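Local coordinates for protein transcriptional regulator ComR (Streptococcus vestibularis F0396, PDB 6HU8) that regulates competence as an RNPP-family transcriptional regulator, with a TPR domain for signalling-peptide binding and a helix-turn-helix domain that probably binds DNA, at residues R190-N195 against L227-K232; D209-A214 against D231-V236; Y245-Y250 against M276-L281; I251-Y256 against T268-K273. One frame throughout, in Å; residues are numbered along the deposited sequence.

Contact 1. Residues R190-N195 against L227-K232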
loop_
_atom_site.group_PDB
_atom_site.type_symbol
_atom_site.label_atom_id
_atom_site.label_comp_id
_atom_site.label_asym_id
_atom_site.label_seq_id
_atom_site.Cartn_x
_atom_site.Cartn_y
_atom_site.Cartn_z
ATOM N N ARG A 190 -12.183 4.282 5.674
ATOM C CA ARG A 190 -12.419 3.258 4.668
ATOM C C ARG A 190 -11.503 2.060 4.904
ATOM O O ARG A 190 -11.896 0.915 4.679
ATOM C CB ARG A 190 -12.228 3.829 3.259
ATOM C CG ARG A 190 -12.820 2.950 2.182
ATOM C CD ARG A 190 -14.295 2.680 2.466
ATOM N NE ARG A 190 -15.130 3.847 2.174
ATOM C CZ ARG A 190 -16.420 3.944 2.491
ATOM N NH1 ARG A 190 -17.030 2.941 3.118
ATOM N NH2 ARG A 190 -17.101 5.045 2.179
ATOM N N VAL A 191 -10.286 2.319 5.373
ATOM C CA VAL A 191 -9.380 1.229 5.735
ATOM C C VAL A 191 -9.992 0.372 6.837
ATOM O O VAL A 191 -9.969 -0.858 6.764
ATOM C CB VAL A 191 -8.007 1.747 6.200
ATOM C CG1 VAL A 191 -7.222 0.633 6.904
ATOM C CG2 VAL A 191 -7.227 2.292 5.014
ATOM N N LEU A 192 -10.566 1.041 7.836
ATOM C CA LEU A 192 -11.190 0.375 8.972
ATOM C C LEU A 192 -12.399 -0.491 8.601
ATOM O O LEU A 192 -12.756 -1.404 9.350
ATOM C CB LEU A 192 -11.602 1.413 10.020
ATOM C CG LEU A 192 -10.438 1.995 10.820
ATOM C CD1 LEU A 192 -10.914 3.096 11.769
ATOM C CD2 LEU A 192 -9.725 0.872 11.574
ATOM N N LYS A 193 -13.012 -0.232 7.450
ATOM C CA LYS A 193 -14.197 -0.992 7.040
ATOM C C LYS A 193 -13.899 -2.133 6.073
ATOM O O LYS A 193 -14.818 -2.830 5.635
ATOM C CB LYS A 193 -15.227 -0.070 6.394
ATOM C CG LYS A 193 -15.864 0.952 7.323
ATOM C CD LYS A 193 -16.805 1.854 6.520
ATOM C CE LYS A 193 -17.434 2.947 7.370
ATOM N NZ LYS A 193 -18.511 3.623 6.590
ATOM N N GLN A 194 -12.631 -2.335 5.730
ATOM C CA GLN A 194 -12.286 -3.392 4.781
ATOM C C GLN A 194 -12.569 -4.760 5.373
ATOM O O GLN A 194 -12.265 -5.028 6.546
ATOM C CB GLN A 194 -10.814 -3.292 4.355
ATOM C CG GLN A 194 -10.484 -2.016 3.582
ATOM C CD GLN A 194 -11.390 -1.814 2.380
ATOM O OE1 GLN A 194 -11.387 -2.618 1.452
ATOM N NE2 GLN A 194 -12.177 -0.743 2.400
ATOM N N ASN A 195 -13.168 -5.625 4.565
ATOM C CA ASN A 195 -13.329 -7.009 4.960
ATOM C C ASN A 195 -11.953 -7.609 5.196
ATOM O O ASN A 195 -10.981 -7.193 4.569
ATOM C CB ASN A 195 -14.094 -7.808 3.900
ATOM C CG ASN A 195 -14.121 -9.300 4.211
ATOM O OD1 ASN A 195 -14.647 -9.724 5.247
ATOM N ND2 ASN A 195 -13.537 -10.102 3.324
ATOM N N LEU A 227 -8.674 3.083 19.522
ATOM C CA LEU A 227 -8.830 1.700 19.970
ATOM C C LEU A 227 -9.561 0.880 18.914
ATOM O O LEU A 227 -9.458 -0.341 18.889
ATOM C CB LEU A 227 -9.566 1.637 21.308
ATOM C CG LEU A 227 -8.844 2.283 22.490
ATOM C CD1 LEU A 227 -9.698 2.191 23.756
ATOM C CD2 LEU A 227 -7.487 1.623 22.704
ATOM N N THR A 228 -10.291 1.549 18.032
ATOM C CA THR A 228 -10.917 0.848 16.915
ATOM C C THR A 228 -9.829 0.383 15.939
ATOM O O THR A 228 -9.913 -0.713 15.363
ATOM C CB THR A 228 -11.958 1.725 16.206
ATOM O OG1 THR A 228 -13.021 2.003 17.122
ATOM C CG2 THR A 228 -12.545 0.998 15.013
ATOM N N VAL A 229 -8.787 1.196 15.788
ATOM C CA VAL A 229 -7.637 0.778 14.995
ATOM C C VAL A 229 -6.913 -0.387 15.665
ATOM O O VAL A 229 -6.523 -1.347 14.995
ATOM C CB VAL A 229 -6.648 1.927 14.763
ATOM C CG1 VAL A 229 -5.442 1.436 13.987
ATOM C CG2 VAL A 229 -7.328 3.077 14.026
ATOM N N ILE A 230 -6.731 -0.322 16.981
ATOM C CA ILE A 230 -6.106 -1.444 17.698
ATOM C C ILE A 230 -6.905 -2.719 17.481
ATOM O O ILE A 230 -6.345 -3.789 17.239
ATOM C CB ILE A 230 -5.984 -1.167 19.223
ATOM C CG1 ILE A 230 -5.094 0.064 19.476
ATOM C CG2 ILE A 230 -5.476 -2.418 19.972
ATOM C CD1 ILE A 230 -3.652 -0.120 18.997
ATOM N N ASP A 231 -8.226 -2.590 17.566
ATOM C CA ASP A 231 -9.129 -3.728 17.426
ATOM C C ASP A 231 -9.009 -4.389 16.046
ATOM O O ASP A 231 -9.042 -5.625 15.911
ATOM C CB ASP A 231 -10.566 -3.271 17.680
ATOM C CG ASP A 231 -10.874 -3.122 19.166
ATOM O OD1 ASP A 231 -10.214 -3.793 19.978
ATOM O OD2 ASP A 231 -11.774 -2.337 19.522
ATOM N N LYS A 232 -8.863 -3.560 15.022
ATOM C CA LYS A 232 -8.761 -4.079 13.666
ATOM C C LYS A 232 -7.432 -4.804 13.505
ATOM O O LYS A 232 -7.373 -5.894 12.922
ATOM C CB LYS A 232 -8.894 -2.959 12.634
ATOM C CG LYS A 232 -9.121 -3.475 11.199
ATOM C CD LYS A 232 -10.581 -3.797 10.954
ATOM C CE LYS A 232 -10.848 -4.195 9.495
ATOM N NZ LYS A 232 -12.133 -3.616 9.023
#
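Lys-232 reaches across to the C-terminal part of helix 181-192, where its ammonium group meets two backbone carbonyls. Lys-232 NZ donates to Gln-194 O at 2.9 Å, tilted 22° from the carbonyl plane. It also donates to Leu-192 O, but the modelled length is too short to be taken literally. The chain leaves with CG anti to the backbone N (chi1 -167°), bends at chi2, and a further bend at chi4 sets NZ within reach of the two oxygens. The positive group lies near the C-terminal end of helix 181-192, where it may offset the negative pole of the helix dipole. Leu-192 forms the apolar half. Its side chain runs at a slant to those of Thr-228 and Lys-232. Leu-192 CD2 lies 4.0 Å from Val-229 CA and 4.1 Å from Lys-232 CB. Leu-192 CD1 meets the methyl CG2 of Thr-228 at 4.2 Å. The side chain of Gln-194 folds back on its own segment, with Gln-194 NE2 bonded to Arg-190 O at 2.8 Å. Its amide also bonds to the backbone of Lys-156 and Phe-158. Helix 200-219 packs alongside through Ile-213, which touches both Val-191 and Val-229, while helix 246-261 packs against Leu-227 and Ile-230.

Contact 2. Residues D209-A214 against D231-V236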
loop_
_atom_site.group_PDB
_atom_site.type_symbol
_atom_site.label_atom_id
_atom_site.label_comp_id
_atom_site.label_asym_id
_atom_site.label_seq_id
_atom_site.Cartn_x
_atom_site.Cartn_y
_atom_site.Cartn_z
ATOM N N ASP A 209 -0.779 -0.945 6.874
ATOM C CA ASP A 209 -1.515 0.313 6.795
ATOM C C ASP A 209 -2.148 0.668 8.134
ATOM O O ASP A 209 -2.157 1.819 8.536
ATOM C CB ASP A 209 -2.601 0.240 5.736
ATOM C CG ASP A 209 -2.057 0.431 4.344
ATOM O OD1 ASP A 209 -0.825 0.572 4.201
ATOM O OD2 ASP A 209 -2.866 0.437 3.407
ATOM N N LEU A 210 -2.711 -0.323 8.801
ATOM C CA LEU A 210 -3.285 -0.088 10.125
ATOM C C LEU A 210 -2.201 0.347 11.116
ATOM O O LEU A 210 -2.422 1.245 11.940
ATOM C CB LEU A 210 -4.003 -1.344 10.602
ATOM C CG LEU A 210 -5.333 -1.614 9.898
ATOM C CD1 LEU A 210 -5.801 -3.020 10.169
ATOM C CD2 LEU A 210 -6.364 -0.615 10.364
ATOM N N MET A 211 -1.023 -0.278 11.044
ATOM C CA MET A 211 0.065 0.141 11.924
ATOM C C MET A 211 0.415 1.600 11.679
ATOM O O MET A 211 0.653 2.344 12.639
ATOM C CB MET A 211 1.310 -0.739 11.751
ATOM C CG MET A 211 1.189 -2.143 12.407
ATOM S SD MET A 211 1.154 -2.180 14.214
ATOM C CE MET A 211 2.899 -1.975 14.585
ATOM N N ALA A 212 0.448 1.997 10.404
ATOM C CA ALA A 212 0.769 3.377 10.009
ATOM C C ALA A 212 -0.237 4.381 10.567
ATOM O O ALA A 212 0.138 5.453 11.033
ATOM C CB ALA A 212 0.835 3.506 8.460
ATOM N N ILE A 213 -1.516 4.033 10.478
ATOM C CA ILE A 213 -2.601 4.831 11.037
ATOM C C ILE A 213 -2.420 5.044 12.543
ATOM O O ILE A 213 -2.564 6.155 13.056
ATOM C CB ILE A 213 -3.952 4.136 10.754
ATOM C CG1 ILE A 213 -4.275 4.207 9.253
ATOM C CG2 ILE A 213 -5.063 4.699 11.623
ATOM C CD1 ILE A 213 -5.398 3.292 8.799
ATOM N N ALA A 214 -2.076 3.978 13.256
ATOM C CA ALA A 214 -1.978 4.050 14.718
ATOM C C ALA A 214 -0.802 4.923 15.121
ATOM O O ALA A 214 -0.924 5.772 16.005
ATOM C CB ALA A 214 -1.848 2.661 15.307
ATOM N N ASP A 231 -8.226 -2.590 17.566
ATOM C CA ASP A 231 -9.129 -3.728 17.426
ATOM C C ASP A 231 -9.009 -4.389 16.046
ATOM O O ASP A 231 -9.042 -5.625 15.911
ATOM C CB ASP A 231 -10.566 -3.271 17.680
ATOM C CG ASP A 231 -10.874 -3.122 19.166
ATOM O OD1 ASP A 231 -10.214 -3.793 19.978
ATOM O OD2 ASP A 231 -11.774 -2.337 19.522
ATOM N N LYS A 232 -8.863 -3.560 15.022
ATOM C CA LYS A 232 -8.761 -4.079 13.666
ATOM C C LYS A 232 -7.432 -4.804 13.505
ATOM O O LYS A 232 -7.373 -5.894 12.922
ATOM C CB LYS A 232 -8.894 -2.959 12.634
ATOM C CG LYS A 232 -9.121 -3.475 11.199
ATOM C CD LYS A 232 -10.581 -3.797 10.954
ATOM C CE LYS A 232 -10.848 -4.195 9.495
ATOM N NZ LYS A 232 -12.133 -3.616 9.023
ATOM N N LEU A 233 -6.369 -4.201 14.040
ATOM C CA LEU A 233 -5.047 -4.825 14.007
ATOM C C LEU A 233 -5.061 -6.230 14.622
ATOM O O LEU A 233 -4.495 -7.175 14.055
ATOM C CB LEU A 233 -4.032 -3.950 14.740
ATOM C CG LEU A 233 -3.507 -2.745 13.981
ATOM C CD1 LEU A 233 -3.013 -1.756 15.011
ATOM C CD2 LEU A 233 -2.385 -3.178 13.051
ATOM N N LEU A 234 -5.715 -6.360 15.775
ATOM C CA LEU A 234 -5.809 -7.642 16.456
ATOM C C LEU A 234 -6.690 -8.604 15.655
ATOM O O LEU A 234 -6.422 -9.811 15.600
ATOM C CB LEU A 234 -6.352 -7.461 17.884
ATOM C CG LEU A 234 -5.455 -6.716 18.878
ATOM C CD1 LEU A 234 -6.087 -6.666 20.260
ATOM C CD2 LEU A 234 -4.084 -7.362 18.960
ATOM N N ALA A 235 -7.739 -8.076 15.029
ATOM C CA ALA A 235 -8.601 -8.905 14.168
ATOM C C ALA A 235 -7.850 -9.466 12.964
ATOM O O ALA A 235 -8.060 -10.625 12.578
ATOM C CB ALA A 235 -9.807 -8.111 13.697
ATOM N N VAL A 236 -6.968 -8.668 12.364
ATOM C CA VAL A 236 -6.167 -9.173 11.241
ATOM C C VAL A 236 -5.193 -10.249 11.712
ATOM O O VAL A 236 -5.067 -11.303 11.077
ATOM C CB VAL A 236 -5.388 -8.060 10.539
ATOM C CG1 VAL A 236 -4.454 -8.646 9.491
ATOM C CG2 VAL A 236 -6.344 -7.056 9.908
#
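Leu-210 projects from helix 200-219 at Leu-233 and Lys-232 of helix 226-240. Its CB is already in contact: Leu-233 CD2 lies 3.5 Å from Leu-210 CB, tighter than usual for two carbons. Leu-233 CG is close to the same CB. The first torsion (chi1 -74°) sets CG of Leu-210 anti to the carbonyl carbon, and from there the two methyls spread over Lys-232. CD1 of Leu-210 meets Lys-232 CG at 3.5 Å, and on the next turn of the partner helix it touches Val-236 CG2 at 4.1 Å. CD2 of Leu-210 lies 4.1 Å from both CB and CG of Lys-232, and the two side chains pass each other at a slant. CB and CG of that lysine make the contact, while its NZ bonds to the carbonyls of Leu-192 and Gln-194. Met-211 flanks Leu-233 next to Leu-210. CG of Met-211 is 3.8 Å and its SD 3.9 Å from Leu-233 CD2, and the two side chains cross at about a right angle. One methyl of Leu-233 therefore packs against both Leu-210 and Met-211. The interface is buried and wholly apolar. Val-191 and Leu-192 of helix 181-192 also touch Leu-210, and Leu-252 of helix 246-261 touches Met-211. The axes of segments 209-214 and 231-236 come within 9.9 Å and run nearly antiparallel, at 158°. Such antiparallel packing of consecutive helices is the building principle of tetratricopeptide-type alpha solenoids, the fold family to which this domain belongs.

Contact 3. Residues Y245-Y250 against M276-L281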
loop_
_atom_site.group_PDB
_atom_site.type_symbol
_atom_site.label_atom_id
_atom_site.label_comp_id
_atom_site.label_asym_id
_atom_site.label_seq_id
_atom_site.Cartn_x
_atom_site.Cartn_y
_atom_site.Cartn_z
ATOM N N TYR A 245 3.352 -10.370 15.152
ATOM C CA TYR A 245 2.941 -8.967 14.980
ATOM C C TYR A 245 2.260 -8.391 16.210
ATOM O O TYR A 245 2.028 -7.183 16.275
ATOM C CB TYR A 245 1.991 -8.790 13.793
ATOM C CG TYR A 245 2.593 -9.099 12.437
ATOM C CD1 TYR A 245 3.890 -9.596 12.322
ATOM C CD2 TYR A 245 1.858 -8.904 11.272
ATOM C CE1 TYR A 245 4.437 -9.904 11.078
ATOM C CE2 TYR A 245 2.394 -9.207 10.029
ATOM C CZ TYR A 245 3.688 -9.711 9.938
ATOM O OH TYR A 245 4.244 -10.016 8.707
ATOM N N LYS A 246 1.922 -9.251 17.169
ATOM C CA LYS A 246 1.203 -8.819 18.369
ATOM C C LYS A 246 1.983 -7.832 19.244
ATOM O O LYS A 246 1.390 -6.865 19.764
ATOM C CB LYS A 246 0.798 -10.035 19.209
ATOM C CG LYS A 246 -0.310 -10.894 18.602
ATOM C CD LYS A 246 -0.776 -11.955 19.622
ATOM C CE LYS A 246 -1.681 -13.003 18.983
ATOM N NZ LYS A 246 -1.825 -14.201 19.868
ATOM N N PRO A 247 3.300 -8.064 19.443
ATOM C CA PRO A 247 3.944 -7.112 20.356
ATOM C C PRO A 247 3.887 -5.657 19.869
ATOM O O PRO A 247 3.625 -4.772 20.695
ATOM C CB PRO A 247 5.383 -7.633 20.436
ATOM C CG PRO A 247 5.198 -9.164 20.293
ATOM C CD PRO A 247 4.163 -9.243 19.187
ATOM N N GLY A 248 4.070 -5.414 18.573
ATOM C CA GLY A 248 3.994 -4.061 18.050
ATOM C C GLY A 248 2.644 -3.407 18.272
ATOM O O GLY A 248 2.547 -2.185 18.433
ATOM N N VAL A 249 1.595 -4.217 18.302
ATOM C CA VAL A 249 0.243 -3.698 18.501
ATOM C C VAL A 249 0.026 -3.270 19.948
ATOM O O VAL A 249 -0.475 -2.173 20.222
ATOM C CB VAL A 249 -0.814 -4.744 18.088
ATOM C CG1 VAL A 249 -2.207 -4.212 18.347
ATOM C CG2 VAL A 249 -0.653 -5.097 16.599
ATOM N N TYR A 250 0.408 -4.130 20.887
ATOM C CA TYR A 250 0.265 -3.786 22.303
ATOM C C TYR A 250 1.205 -2.657 22.750
ATOM O O TYR A 250 0.903 -1.925 23.708
ATOM C CB TYR A 250 0.458 -5.038 23.156
ATOM C CG TYR A 250 -0.751 -5.931 23.033
ATOM C CD1 TYR A 250 -1.970 -5.542 23.566
ATOM C CD2 TYR A 250 -0.686 -7.133 22.353
ATOM C CE1 TYR A 250 -3.088 -6.331 23.442
ATOM C CE2 TYR A 250 -1.808 -7.927 22.214
ATOM C CZ TYR A 250 -3.003 -7.518 22.773
ATOM O OH TYR A 250 -4.123 -8.305 22.642
ATOM N N MET A 276 5.005 -10.562 26.916
ATOM C CA MET A 276 4.478 -11.922 26.938
ATOM C C MET A 276 4.365 -12.524 25.542
ATOM O O MET A 276 4.856 -13.638 25.308
ATOM C CB MET A 276 3.114 -11.958 27.647
ATOM C CG MET A 276 3.235 -11.977 29.171
ATOM S SD MET A 276 1.656 -11.900 30.055
ATOM C CE MET A 276 0.999 -13.540 29.864
ATOM N N PHE A 277 3.741 -11.806 24.601
ATOM C CA PHE A 277 3.575 -12.373 23.263
ATOM C C PHE A 277 4.908 -12.474 22.539
ATOM O O PHE A 277 5.149 -13.427 21.798
ATOM C CB PHE A 277 2.570 -11.579 22.445
ATOM C CG PHE A 277 1.150 -11.833 22.853
ATOM C CD1 PHE A 277 0.672 -13.128 22.940
ATOM C CD2 PHE A 277 0.298 -10.783 23.181
ATOM C CE1 PHE A 277 -0.639 -13.376 23.328
ATOM C CE2 PHE A 277 -1.008 -11.026 23.567
ATOM C CZ PHE A 277 -1.477 -12.332 23.638
ATOM N N ALA A 278 5.807 -11.537 22.804
ATOM C CA ALA A 278 7.157 -11.647 22.251
ATOM C C ALA A 278 7.935 -12.862 22.785
ATOM O O ALA A 278 8.742 -13.454 22.056
ATOM C CB ALA A 278 7.940 -10.374 22.544
ATOM N N SER A 279 7.698 -13.222 24.052
ATOM C CA SER A 279 8.564 -14.166 24.758
ATOM C C SER A 279 8.460 -15.591 24.206
ATOM O O SER A 279 9.393 -16.384 24.350
ATOM C CB SER A 279 8.256 -14.162 26.263
ATOM O OG SER A 279 6.984 -14.745 26.566
ATOM N N VAL A 280 7.338 -15.900 23.568
ATOM C CA VAL A 280 7.106 -17.247 23.049
ATOM C C VAL A 280 7.432 -17.334 21.567
ATOM O O VAL A 280 7.098 -18.319 20.896
ATOM C CB VAL A 280 5.655 -17.690 23.295
ATOM C CG1 VAL A 280 5.422 -17.865 24.796
ATOM C CG2 VAL A 280 4.689 -16.670 22.734
ATOM N N LEU A 281 8.089 -16.298 21.054
ATOM C CA LEU A 281 8.576 -16.326 19.687
ATOM C C LEU A 281 9.911 -17.059 19.631
ATOM O O LEU A 281 10.650 -17.120 20.627
ATOM C CB LEU A 281 8.719 -14.907 19.122
ATOM C CG LEU A 281 7.388 -14.167 19.018
ATOM C CD1 LEU A 281 7.616 -12.736 18.574
ATOM C CD2 LEU A 281 6.471 -14.897 18.061
#
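Lys-246 lies across the ring of Phe-277 and makes two kinds of contact with it. The first is CH-pi. CD of Lys-246 sits over the centre of one ring face, 3.7 Å from the Phe-277 centroid and only 8° off the ring normal. The second is an off-centre cation-pi interaction. The chain is extended beyond CG, which carries NZ of Lys-246 past the middle of the ring to 4.3 Å from the Phe-277 centroid. Within the two segments, Lys-246 NZ comes nearest to Phe-277 CE1, at 3.7 Å. The positive end is thus placed at one side of the ring, with the aliphatic chain covering its middle. These contacts join the start of helix 246-261 to the end of helix 264-279, two successive helices of the tetratricopeptide-type domain. The aromatic contact has little ring overlap. The rings of Tyr-250 and Phe-277 are near parallel, with planes at 25°, but they are slid apart and their centroids are 5.6 Å from each other. They approach closest at CE2 of Tyr-250 and CE2 of Phe-277, 3.5 Å apart. Aliphatic packing comes from Pro-247. The ring carbon CG of Pro-247 lies 3.7 Å from Ala-278 CB and 4.2 Å from Phe-277 CB. Leu-286 of helix 285-296 touches Pro-247 as well, and Leu-234 and Ile-237 of helix 226-240 reach Tyr-250 and Lys-246 respectively.

Contact 4. Residues I251-Y256 against T268-K273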
loop_
_atom_site.group_PDB
_atom_site.type_symbol
_atom_site.label_atom_id
_atom_site.label_comp_id
_atom_site.label_asym_id
_atom_site.label_seq_id
_atom_site.Cartn_x
_atom_site.Cartn_y
_atom_site.Cartn_z
ATOM N N ILE A 251 2.327 -2.494 22.061
ATOM C CA ILE A 251 3.216 -1.365 22.358
ATOM C C ILE A 251 2.511 -0.048 22.015
ATOM O O ILE A 251 2.532 0.897 22.813
ATOM C CB ILE A 251 4.558 -1.467 21.584
ATOM C CG1 ILE A 251 5.439 -2.581 22.158
ATOM C CG2 ILE A 251 5.309 -0.125 21.601
ATOM C CD1 ILE A 251 6.720 -2.835 21.335
ATOM N N LEU A 252 1.879 0.016 20.843
ATOM C CA LEU A 252 1.098 1.202 20.449
ATOM C C LEU A 252 -0.053 1.480 21.412
ATOM O O LEU A 252 -0.290 2.636 21.770
ATOM C CB LEU A 252 0.534 1.056 19.027
ATOM C CG LEU A 252 1.495 1.236 17.855
ATOM C CD1 LEU A 252 0.916 0.601 16.580
ATOM C CD2 LEU A 252 1.758 2.736 17.630
ATOM N N GLU A 253 -0.779 0.441 21.826
ATOM C CA GLU A 253 -1.858 0.648 22.794
ATOM C C GLU A 253 -1.309 1.176 24.133
ATOM O O GLU A 253 -1.953 1.990 24.818
ATOM C CB GLU A 253 -2.660 -0.642 23.025
ATOM C CG GLU A 253 -3.965 -0.372 23.787
ATOM C CD GLU A 253 -4.852 -1.584 23.956
ATOM O OE1 GLU A 253 -5.808 -1.497 24.750
ATOM O OE2 GLU A 253 -4.612 -2.617 23.292
ATOM N N ALA A 254 -0.114 0.722 24.504
ATOM C CA ALA A 254 0.542 1.223 25.701
ATOM C C ALA A 254 0.891 2.710 25.586
ATOM O O ALA A 254 0.684 3.476 26.536
ATOM C CB ALA A 254 1.797 0.403 25.993
ATOM N N LYS A 255 1.416 3.108 24.430
ATOM C CA LYS A 255 1.813 4.495 24.193
ATOM C C LYS A 255 0.598 5.417 24.194
ATOM O O LYS A 255 0.661 6.548 24.689
ATOM C CB LYS A 255 2.589 4.614 22.871
ATOM C CG LYS A 255 4.097 4.369 23.051
ATOM C CD LYS A 255 4.725 3.726 21.842
ATOM C CE LYS A 255 6.133 4.257 21.589
ATOM N NZ LYS A 255 7.072 4.159 22.731
ATOM N N TYR A 256 -0.505 4.926 23.641
ATOM C CA TYR A 256 -1.788 5.629 23.696
ATOM C C TYR A 256 -2.263 5.876 25.144
ATOM O O TYR A 256 -2.610 7.016 25.521
ATOM C CB TYR A 256 -2.840 4.833 22.917
ATOM C CG TYR A 256 -4.249 5.325 23.145
ATOM C CD1 TYR A 256 -4.711 6.488 22.532
ATOM C CD2 TYR A 256 -5.114 4.636 23.987
ATOM C CE1 TYR A 256 -6.002 6.945 22.751
ATOM C CE2 TYR A 256 -6.395 5.085 24.214
ATOM C CZ TYR A 256 -6.832 6.238 23.598
ATOM O OH TYR A 256 -8.112 6.671 23.827
ATOM N N THR A 268 1.524 -0.043 31.464
ATOM C CA THR A 268 2.358 -1.157 31.935
ATOM C C THR A 268 1.757 -2.515 31.603
ATOM O O THR A 268 2.483 -3.432 31.193
ATOM C CB THR A 268 2.590 -1.102 33.450
ATOM O OG1 THR A 268 3.150 0.157 33.784
ATOM C CG2 THR A 268 3.570 -2.205 33.898
ATOM N N GLU A 269 0.443 -2.654 31.783
ATOM C CA GLU A 269 -0.247 -3.892 31.411
ATOM C C GLU A 269 -0.098 -4.191 29.919
ATOM O O GLU A 269 0.169 -5.334 29.525
ATOM C CB GLU A 269 -1.734 -3.806 31.789
ATOM C CG GLU A 269 -1.960 -3.711 33.312
ATOM C CD GLU A 269 -3.411 -3.487 33.698
ATOM O OE1 GLU A 269 -4.241 -3.233 32.797
ATOM O OE2 GLU A 269 -3.715 -3.553 34.913
ATOM N N ASN A 270 -0.254 -3.163 29.085
ATOM C CA ASN A 270 -0.164 -3.342 27.639
ATOM C C ASN A 270 1.263 -3.661 27.177
ATOM O O ASN A 270 1.449 -4.521 26.303
ATOM C CB ASN A 270 -0.712 -2.105 26.920
ATOM C CG ASN A 270 -2.227 -1.982 27.066
ATOM O OD1 ASN A 270 -2.936 -2.994 27.109
ATOM N ND2 ASN A 270 -2.727 -0.759 27.138
ATOM N N TYR A 271 2.268 -3.024 27.780
ATOM C CA TYR A 271 3.654 -3.422 27.506
ATOM C C TYR A 271 3.901 -4.861 27.953
ATOM O O TYR A 271 4.615 -5.609 27.274
ATOM C CB TYR A 271 4.657 -2.498 28.198
ATOM C CG TYR A 271 5.136 -1.354 27.328
ATOM C CD1 TYR A 271 5.875 -1.591 26.168
ATOM C CD2 TYR A 271 4.864 -0.039 27.678
ATOM C CE1 TYR A 271 6.307 -0.541 25.356
ATOM C CE2 TYR A 271 5.297 1.017 26.878
ATOM C CZ TYR A 271 6.017 0.760 25.726
ATOM O OH TYR A 271 6.449 1.809 24.943
ATOM N N ASP A 272 3.322 -5.258 29.085
ATOM C CA ASP A 272 3.535 -6.620 29.578
ATOM C C ASP A 272 2.906 -7.657 28.659
ATOM O O ASP A 272 3.472 -8.745 28.464
ATOM C CB ASP A 272 2.989 -6.798 31.005
ATOM C CG ASP A 272 3.925 -6.255 32.067
ATOM O OD1 ASP A 272 5.082 -5.898 31.744
ATOM O OD2 ASP A 272 3.508 -6.213 33.248
ATOM N N LYS A 273 1.735 -7.343 28.107
ATOM C CA LYS A 273 1.147 -8.174 27.059
ATOM C C LYS A 273 2.075 -8.303 25.854
ATOM O O LYS A 273 2.249 -9.399 25.313
ATOM C CB LYS A 273 -0.194 -7.605 26.601
ATOM C CG LYS A 273 -1.351 -7.887 27.537
ATOM C CD LYS A 273 -2.646 -7.277 26.992
ATOM C CE LYS A 273 -3.795 -7.455 27.987
ATOM N NZ LYS A 273 -4.985 -6.633 27.643
HETATM O O HOH W 1 -5.623 0.031 27.022
#
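Asn-270 faces Ala-254 and Glu-253 at the point where the two backbones come closest. CB of Asn-270 lies 3.7 Å from Ala-254 CB, and the small alanine is consistent with the close approach, 7.8 Å, of the nearly antiparallel axes of segments 251-256 and 268-273. The side chains of Asn-270 and Glu-253 cross at about a right angle, with amide and carboxylate planes 37° apart. ND2 of Asn-270 rests 3.6 Å from Glu-253 CG, and a water links their polar ends. That water accepts from Asn-270 ND2 at 3.0 Å and donates to Glu-253 OE1 at 2.7 Å. The other amide atom, OD1, is buried with no polar partner in the model. Tyr-271 comes next. Its ring presents one face to Ala-254 CB, a CH-pi contact offset toward the rim, with Ala-254 CB 3.5 Å from Tyr-271 CD2. CE1 of Tyr-271 packs against Ile-251, whose CG1 and CG2 are each 3.9 Å away. The hydroxyl bonds to Asp-297. NZ of Lys-255 lies 3.3 Å from Tyr-271 OH and forms salt bridges with Glu-293 and Asp-297. Both polar ends therefore lead toward the C-terminal part of the chain. Helix 285-296 packs on Ile-251 and Tyr-271. Helix 226-240 touches Glu-253 through Leu-227 and Ile-230, so helix 246-261 is layered between helix 226-240 and helix 264-279.

From the N terminus, contact 1 opens first. It closes a loop from the end of helix 181-192 to helix 226-240, with helix 200-219 inside. Contact 2 opens within that loop and ends on the same helix, sharing Asp-231 and Lys-232. Its segments also touch those of contact 1 directly. Both loops are closed before contact 3 begins. Contact 3 then joins helix 246-261 to helix 264-279, and contact 4 is nested inside its loop, nearer the turn between these helices. Ile-230 meets both Val-249 and Glu-253, and Met-211 touches Leu-252. The two pairs thus join into one run of packed helices within the tetratricopeptide-type domain.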